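Local coordinates for aminopeptidase-like protein (Chaetomium thermophilum, PDB 5JM6) that probably acts as a zinc-dependent aminopeptidase of the M18 family, assembled from twelve copies of the chain, at residues Ala396-Thr401 against Pro480-His485; Pro57-Met62 against Glu298-Gly303. One frame throughout, in Å; residues are numbered along the deposited sequence.

Interaction 1. Residues Ala396-Thr401 against Pro480-His485. With ZN (zinc ion), chain G.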
ATOM      1  N   ALA A 396       4.298   7.839  37.996  1.00 35.09           N
ATOM      2  CA  ALA A 396       3.455   8.572  37.061  1.00 37.91           C
ATOM      3  C   ALA A 396       4.332   9.372  36.107  1.00 37.86           C
ATOM      4  O   ALA A 396       5.192  10.131  36.545  1.00 37.62           O
ATOM      5  CB  ALA A 396       2.499   9.490  37.807  1.00 34.48           C
ATOM      6  N   HIS A 397       4.140   9.189  34.806  1.00 35.35           N
ATOM      7  CA  HIS A 397       4.906   9.966  33.841  1.00 36.80           C
ATOM      8  C   HIS A 397       4.088  11.166  33.397  1.00 38.02           C
ATOM      9  O   HIS A 397       3.016  11.006  32.816  1.00 36.07           O
ATOM     10  CB  HIS A 397       5.310   9.127  32.630  1.00 39.53           C
ATOM     11  CG  HIS A 397       6.446   9.716  31.854  1.00 40.29           C
ATOM     12  ND1 HIS A 397       6.358  10.932  31.212  1.00 37.03           N
ATOM     13  CD2 HIS A 397       7.705   9.266  31.634  1.00 37.20           C
ATOM     14  CE1 HIS A 397       7.511  11.204  30.626  1.00 39.51           C
ATOM     15  NE2 HIS A 397       8.343  10.207  30.864  1.00 35.41           N
ATOM     16  N   PRO A 398       4.600  12.376  33.656  1.00 42.61           N
ATOM     17  CA  PRO A 398       3.789  13.571  33.416  1.00 39.08           C
ATOM     18  C   PRO A 398       3.544  13.837  31.937  1.00 37.94           C
ATOM     19  O   PRO A 398       2.605  14.554  31.604  1.00 44.20           O
ATOM     20  CB  PRO A 398       4.622  14.702  34.041  1.00 42.84           C
ATOM     21  CG  PRO A 398       5.915  14.073  34.515  1.00 36.34           C
ATOM     22  CD  PRO A 398       6.008  12.712  33.917  1.00 38.45           C
ATOM     23  N   ASN A 399       4.415  13.343  31.064  1.00 36.50           N
ATOM     24  CA  ASN A 399       4.234  13.583  29.639  1.00 34.87           C
ATOM     25  C   ASN A 399       3.702  12.431  28.785  1.00 39.09           C
ATOM     26  O   ASN A 399       3.441  12.627  27.597  1.00 48.51           O
ATOM     27  CB  ASN A 399       5.555  14.073  29.059  1.00 41.88           C
ATOM     28  CG  ASN A 399       6.073  15.301  29.776  1.00 42.21           C
ATOM     29  OD1 ASN A 399       5.297  16.142  30.232  1.00 41.84           O
ATOM     30  ND2 ASN A 399       7.391  15.407  29.890  1.00 40.85           N
ATOM     31  N   PHE A 400       3.576  11.229  29.340  1.00 40.51           N
ATOM     32  CA  PHE A 400       2.781  10.231  28.645  1.00 39.50           C
ATOM     33  C   PHE A 400       1.654   9.794  29.560  1.00 44.06           C
ATOM     34  O   PHE A 400       1.701   8.717  30.151  1.00 42.61           O
ATOM     35  CB  PHE A 400       3.676   9.053  28.246  1.00 37.36           C
ATOM     36  CG  PHE A 400       4.846   9.455  27.385  1.00 39.25           C
ATOM     37  CD1 PHE A 400       4.721   9.494  26.008  1.00 44.69           C
ATOM     38  CD2 PHE A 400       6.058   9.825  27.953  1.00 39.19           C
ATOM     39  CE1 PHE A 400       5.782   9.875  25.208  1.00 43.60           C
ATOM     40  CE2 PHE A 400       7.127  10.211  27.157  1.00 39.82           C
ATOM     41  CZ  PHE A 400       6.986  10.235  25.782  1.00 43.71           C
ATOM     42  N   THR A 401       0.556  10.532  29.508  1.00 46.53           N
ATOM     43  CA  THR A 401      -0.475  10.396  30.524  1.00 45.17           C
ATOM     44  C   THR A 401      -1.423   9.303  30.083  1.00 45.67           C
ATOM     45  O   THR A 401      -2.207   8.774  30.870  1.00 45.13           O
ATOM     46  CB  THR A 401      -1.217  11.724  30.748  1.00 48.20           C
ATOM     47  OG1 THR A 401      -1.683  12.226  29.491  1.00 48.23           O
ATOM     48  CG2 THR A 401      -0.280  12.753  31.372  1.00 37.30           C
ATOM     49  N   PRO A 480       8.839   3.546  43.247  1.00 34.53           N
ATOM     50  CA  PRO A 480       8.500   4.134  41.949  1.00 36.28           C
ATOM     51  C   PRO A 480       9.692   4.796  41.269  1.00 35.83           C
ATOM     52  O   PRO A 480      10.583   5.326  41.935  1.00 38.88           O
ATOM     53  CB  PRO A 480       7.428   5.167  42.303  1.00 38.62           C
ATOM     54  CG  PRO A 480       7.696   5.511  43.720  1.00 39.66           C
ATOM     55  CD  PRO A 480       8.176   4.245  44.360  1.00 35.37           C
ATOM     56  N   GLN A 481       9.696   4.749  39.942  1.00 37.59           N
ATOM     57  CA  GLN A 481      10.806   5.259  39.153  1.00 37.52           C
ATOM     58  C   GLN A 481      10.348   5.704  37.767  1.00 40.83           C
ATOM     59  O   GLN A 481       9.409   5.142  37.201  1.00 42.05           O
ATOM     60  CB  GLN A 481      11.893   4.188  39.036  1.00 39.69           C
ATOM     61  CG  GLN A 481      12.697   4.233  37.752  1.00 40.00           C
ATOM     62  CD  GLN A 481      13.591   3.030  37.592  1.00 48.03           C
ATOM     63  OE1 GLN A 481      13.522   2.088  38.376  1.00 51.31           O
ATOM     64  NE2 GLN A 481      14.439   3.054  36.575  1.00 46.51           N
ATOM     65  N   LEU A 482      11.024   6.714  37.227  1.00 39.51           N
ATOM     66  CA  LEU A 482      10.823   7.142  35.850  1.00 36.84           C
ATOM     67  C   LEU A 482      11.971   6.663  34.970  1.00 36.52           C
ATOM     68  O   LEU A 482      13.088   6.464  35.449  1.00 37.98           O
ATOM     69  CB  LEU A 482      10.697   8.663  35.764  1.00 34.90           C
ATOM     70  CG  LEU A 482       9.311   9.213  36.090  1.00 37.06           C
ATOM     71  CD1 LEU A 482       9.203  10.684  35.717  1.00 35.32           C
ATOM     72  CD2 LEU A 482       8.250   8.393  35.375  1.00 37.84           C
ATOM     73  N   SER A 483      11.669   6.437  33.693  1.00 38.14           N
ATOM     74  CA  SER A 483      12.671   6.080  32.690  1.00 37.30           C
ATOM     75  C   SER A 483      13.399   4.786  33.035  1.00 37.82           C
ATOM     76  O   SER A 483      14.626   4.711  32.960  1.00 39.25           O
ATOM     77  CB  SER A 483      13.680   7.218  32.512  1.00 38.35           C
ATOM     78  OG  SER A 483      13.025   8.425  32.163  1.00 46.42           O
ATOM     79  N   MET A 484      12.630   3.771  33.413  1.00 37.56           N
ATOM     80  CA  MET A 484      13.177   2.455  33.705  1.00 40.63           C
ATOM     81  C   MET A 484      13.882   1.880  32.480  1.00 41.56           C
ATOM     82  O   MET A 484      13.386   2.016  31.360  1.00 44.67           O
ATOM     83  CB  MET A 484      12.067   1.516  34.180  1.00 47.40           C
ATOM     84  CG  MET A 484      12.542   0.144  34.613  1.00 52.17           C
ATOM     85  SD  MET A 484      11.175  -0.896  35.164  1.00 55.76           S
ATOM     86  CE  MET A 484      10.511   0.091  36.504  1.00 48.65           C
ATOM     87  N   HIS A 485      15.041   1.261  32.712  1.00 47.93           N
ATOM     88  CA  HIS A 485      15.894   0.670  31.672  1.00 45.75           C
ATOM     89  C   HIS A 485      16.668   1.706  30.852  1.00 41.34           C
ATOM     90  O   HIS A 485      17.365   1.348  29.906  1.00 43.60           O
ATOM     91  CB  HIS A 485      15.097  -0.252  30.740  1.00 45.43           C
ATOM     92  CG  HIS A 485      14.846  -1.612  31.315  1.00 51.76           C
ATOM     93  ND1 HIS A 485      14.278  -2.636  30.587  1.00 48.77           N
ATOM     94  CD2 HIS A 485      15.090  -2.117  32.546  1.00 66.00           C
ATOM     95  CE1 HIS A 485      14.179  -3.711  31.348  1.00 63.00           C
ATOM     96  NE2 HIS A 485      14.669  -3.424  32.539  1.00 73.24           N
TER
HETATM   97 ZN    ZN G 601      14.965  -4.062  34.291  1.00111.48          ZN

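Interaction 2. Residues Pro57-Met62 against Glu298-Gly303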
ATOM      1  N   PRO A  57      24.257   8.271  51.264  1.00 32.80           N
ATOM      2  CA  PRO A  57      24.798   6.906  51.196  1.00 31.10           C
ATOM      3  C   PRO A  57      24.352   6.132  49.950  1.00 34.72           C
ATOM      4  O   PRO A  57      25.158   5.388  49.390  1.00 33.42           O
ATOM      5  CB  PRO A  57      24.254   6.255  52.470  1.00 31.67           C
ATOM      6  CG  PRO A  57      24.144   7.382  53.431  1.00 35.14           C
ATOM      7  CD  PRO A  57      23.705   8.565  52.604  1.00 35.12           C
ATOM      8  N   TYR A  58      23.108   6.314  49.515  1.00 33.28           N
ATOM      9  CA  TYR A  58      22.652   5.680  48.281  1.00 31.64           C
ATOM     10  C   TYR A  58      23.401   6.237  47.076  1.00 36.40           C
ATOM     11  O   TYR A  58      23.799   5.486  46.185  1.00 33.76           O
ATOM     12  CB  TYR A  58      21.147   5.864  48.083  1.00 31.35           C
ATOM     13  CG  TYR A  58      20.643   5.284  46.776  1.00 34.38           C
ATOM     14  CD1 TYR A  58      20.535   3.910  46.601  1.00 33.61           C
ATOM     15  CD2 TYR A  58      20.280   6.109  45.719  1.00 36.57           C
ATOM     16  CE1 TYR A  58      20.078   3.374  45.411  1.00 36.20           C
ATOM     17  CE2 TYR A  58      19.821   5.581  44.523  1.00 34.58           C
ATOM     18  CZ  TYR A  58      19.721   4.213  44.377  1.00 40.44           C
ATOM     19  OH  TYR A  58      19.266   3.682  43.190  1.00 35.22           O
ATOM     20  N   LEU A  59      23.581   7.555  47.052  1.00 34.23           N
ATOM     21  CA  LEU A  59      24.322   8.206  45.979  1.00 29.57           C
ATOM     22  C   LEU A  59      25.714   7.605  45.834  1.00 30.42           C
ATOM     23  O   LEU A  59      26.104   7.181  44.745  1.00 31.46           O
ATOM     24  CB  LEU A  59      24.422   9.712  46.225  1.00 34.89           C
ATOM     25  CG  LEU A  59      23.160  10.526  45.939  1.00 36.01           C
ATOM     26  CD1 LEU A  59      23.393  11.998  46.236  1.00 32.52           C
ATOM     27  CD2 LEU A  59      22.726  10.330  44.497  1.00 31.60           C
ATOM     28  N   ASP A  60      26.453   7.554  46.938  1.00 35.08           N
ATOM     29  CA  ASP A  60      27.806   7.007  46.928  1.00 35.34           C
ATOM     30  C   ASP A  60      27.823   5.541  46.518  1.00 32.48           C
ATOM     31  O   ASP A  60      28.743   5.095  45.834  1.00 32.80           O
ATOM     32  CB  ASP A  60      28.464   7.166  48.297  1.00 32.38           C
ATOM     33  CG  ASP A  60      28.702   8.613  48.663  1.00 42.19           C
ATOM     34  OD1 ASP A  60      28.849   9.444  47.742  1.00 44.61           O
ATOM     35  OD2 ASP A  60      28.747   8.919  49.872  1.00 49.24           O
ATOM     36  N   PHE A  61      26.812   4.792  46.942  1.00 30.15           N
ATOM     37  CA  PHE A  61      26.711   3.393  46.553  1.00 31.91           C
ATOM     38  C   PHE A  61      26.624   3.279  45.031  1.00 31.58           C
ATOM     39  O   PHE A  61      27.437   2.594  44.411  1.00 28.60           O
ATOM     40  CB  PHE A  61      25.507   2.728  47.228  1.00 32.71           C
ATOM     41  CG  PHE A  61      25.105   1.421  46.608  1.00 32.37           C
ATOM     42  CD1 PHE A  61      25.918   0.304  46.713  1.00 31.79           C
ATOM     43  CD2 PHE A  61      23.902   1.307  45.932  1.00 29.45           C
ATOM     44  CE1 PHE A  61      25.542  -0.899  46.143  1.00 30.14           C
ATOM     45  CE2 PHE A  61      23.520   0.109  45.363  1.00 29.86           C
ATOM     46  CZ  PHE A  61      24.340  -0.995  45.467  1.00 32.15           C
ATOM     47  N   MET A  62      25.663   3.980  44.434  1.00 33.98           N
ATOM     48  CA  MET A  62      25.460   3.934  42.988  1.00 29.20           C
ATOM     49  C   MET A  62      26.699   4.368  42.211  1.00 28.63           C
ATOM     50  O   MET A  62      27.056   3.759  41.203  1.00 30.21           O
ATOM     51  CB  MET A  62      24.273   4.814  42.586  1.00 27.25           C
ATOM     52  CG  MET A  62      22.944   4.362  43.160  1.00 30.08           C
ATOM     53  SD  MET A  62      22.540   2.655  42.743  1.00 31.75           S
ATOM     54  CE  MET A  62      22.363   2.764  40.966  1.00 33.42           C
ATOM     55  N   GLU A 298      14.890  17.379  44.927  1.00 31.97           N
ATOM     56  CA  GLU A 298      13.944  16.310  45.237  1.00 34.16           C
ATOM     57  C   GLU A 298      14.226  15.047  44.435  1.00 35.35           C
ATOM     58  O   GLU A 298      13.719  13.975  44.755  1.00 36.99           O
ATOM     59  CB  GLU A 298      12.506  16.753  44.953  1.00 36.92           C
ATOM     60  CG  GLU A 298      12.153  18.155  45.406  1.00 43.86           C
ATOM     61  CD  GLU A 298      11.909  19.097  44.239  1.00 44.82           C
ATOM     62  OE1 GLU A 298      12.720  19.093  43.288  1.00 38.55           O
ATOM     63  OE2 GLU A 298      10.903  19.837  44.272  1.00 42.78           O
ATOM     64  N   PHE A 299      15.034  15.182  43.388  1.00 32.65           N
ATOM     65  CA  PHE A 299      15.273  14.100  42.439  1.00 31.94           C
ATOM     66  C   PHE A 299      16.625  13.454  42.669  1.00 34.28           C
ATOM     67  O   PHE A 299      17.547  14.096  43.162  1.00 32.35           O
ATOM     68  CB  PHE A 299      15.216  14.606  40.995  1.00 35.03           C
ATOM     69  CG  PHE A 299      13.869  15.097  40.568  1.00 34.39           C
ATOM     70  CD1 PHE A 299      12.740  14.318  40.742  1.00 36.12           C
ATOM     71  CD2 PHE A 299      13.735  16.343  39.981  1.00 36.04           C
ATOM     72  CE1 PHE A 299      11.503  14.774  40.342  1.00 34.26           C
ATOM     73  CE2 PHE A 299      12.503  16.804  39.582  1.00 36.54           C
ATOM     74  CZ  PHE A 299      11.385  16.018  39.769  1.00 33.04           C
ATOM     75  N   ILE A 300      16.728  12.173  42.340  1.00 33.54           N
ATOM     76  CA  ILE A 300      18.026  11.529  42.202  1.00 31.05           C
ATOM     77  C   ILE A 300      18.214  11.095  40.752  1.00 31.72           C
ATOM     78  O   ILE A 300      17.386  10.371  40.203  1.00 29.88           O
ATOM     79  CB  ILE A 300      18.174  10.317  43.140  1.00 30.97           C
ATOM     80  CG1 ILE A 300      18.320  10.786  44.587  1.00 32.41           C
ATOM     81  CG2 ILE A 300      19.385   9.484  42.754  1.00 31.38           C
ATOM     82  CD1 ILE A 300      18.314   9.662  45.597  1.00 31.73           C
ATOM     83  N   PHE A 301      19.291  11.564  40.128  1.00 33.71           N
ATOM     84  CA  PHE A 301      19.624  11.156  38.767  1.00 36.49           C
ATOM     85  C   PHE A 301      20.746  10.130  38.801  1.00 36.78           C
ATOM     86  O   PHE A 301      21.867  10.442  39.205  1.00 35.86           O
ATOM     87  CB  PHE A 301      20.049  12.353  37.912  1.00 35.11           C
ATOM     88  CG  PHE A 301      19.047  13.472  37.878  1.00 36.01           C
ATOM     89  CD1 PHE A 301      17.691  13.219  37.996  1.00 38.91           C
ATOM     90  CD2 PHE A 301      19.469  14.782  37.722  1.00 35.59           C
ATOM     91  CE1 PHE A 301      16.776  14.255  37.965  1.00 35.78           C
ATOM     92  CE2 PHE A 301      18.559  15.820  37.689  1.00 35.97           C
ATOM     93  CZ  PHE A 301      17.212  15.556  37.810  1.00 30.90           C
ATOM     94  N   ALA A 302      20.443   8.906  38.388  1.00 35.27           N
ATOM     95  CA  ALA A 302      21.448   7.854  38.352  1.00 35.01           C
ATOM     96  C   ALA A 302      21.067   6.773  37.353  1.00 36.29           C
ATOM     97  O   ALA A 302      19.894   6.608  37.020  1.00 34.84           O
ATOM     98  CB  ALA A 302      21.636   7.253  39.734  1.00 36.05           C
ATOM     99  N   GLY A 303      22.068   6.040  36.880  1.00 37.51           N
ATOM    100  CA  GLY A 303      21.834   4.902  36.015  1.00 38.81           C
ATOM    101  C   GLY A 303      21.896   3.605  36.794  1.00 41.94           C
ATOM    102  O   GLY A 303      22.402   3.582  37.916  1.00 47.45           O
TER

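Interaction 1. Residues Ala396-Thr401 against Pro480-His485
L482 carries this contact alone from its side, reaching a loop of the chain that follows strand 386-394. The contact is van der Waals packing, of leucine methyls on a ring, a proline and a backbone carbonyl. The two methyls divide the work. CD2 of L482 lies 3.9 Å from CD2 of H397, oblique to the imidazole. The same methyl, CD2 of L482, is 3.7 Å from O of A396. CD1 of L482 packs against CD of P398 at 4.2 Å. The side chains of L482 and H397 cross at about a right angle. CG of H397 is anti to the backbone N (chi1 -161°), which leaves the CD2 side of the ring beside the leucine. CD2 of F400 lies over one face of the same ring, offset toward the rim.

Polar bonds run within the loop and to its surroundings. N of N399 donates to ND1 of H397 at 3.1 Å, in the plane of the ring. NE2 of H397 bonds to P205 O of a second subunit, so both ring nitrogens are engaged and the rotation of the imidazole is fixed.

H485, which does not touch 396-401, binds zinc with D306 and E340. One leucine is thus packed between its own chain's loop and Y153 of the second subunit, three residues before a zinc ligand.

Interaction 2. Residues Pro57-Met62 against Glu298-Gly303
I300 meets helix 55-64 with two of its branches. CD1 of I300 lies 4.1 Å from CD2 of Y58, oblique to the ring. CG2 of I300 lies 3.9 Å from CD2 of L59. The branches diverge: CG2 is anti to the backbone N, while CG1 is anti to the carbonyl carbon (chi1 -72°) and carries CD1 to the tyrosine. One isoleucine thus serves two successive helix residues.

The first bond of the Y58 side chain points toward the strand. L59 starts less directly, but its far end brings CD2 to the isoleucine. M62 is folded instead. Its chain bends at chi2 and chi3, and its CG lies over one face of the Y58 ring, 3.4 Å above the plane and offset toward the rim. CE ends beside the carbonyl O of G303. Y58 and L59 make apolar packing on I300, while M62 sets its methyl against a backbone carbonyl.

Strand 299-302 is the middle strand of a small antiparallel sheet, between 291-293 and 489-492. A classic beta bulge sets E298 and F299 against G293. V292 of the first neighbour touches both L59 and I300. Helix 305-320 packs on Y58 through I305 and L309, and its W312 meets the rings of Y58 and F61.

In the fold
Interaction 1 and interaction 2 do not touch. Their centres are about 17 Å apart and their nearest atoms about 7 Å. Strand 489-492 joins them: M490 pairs through its backbone with L482, while T491 and A489 pair with I300 and A302. Both contacts stand back from the zinc site. Segment 480-485 ends at the zinc ligand H485, which itself does not touch 396-401, and the L482 side chain is about 12 Å from that of D306. In interaction 2, the chain after G303 enters helix 305-320, which carries D306. Residues of both segment pairs, including S483 and E298, also bond to the second subunit.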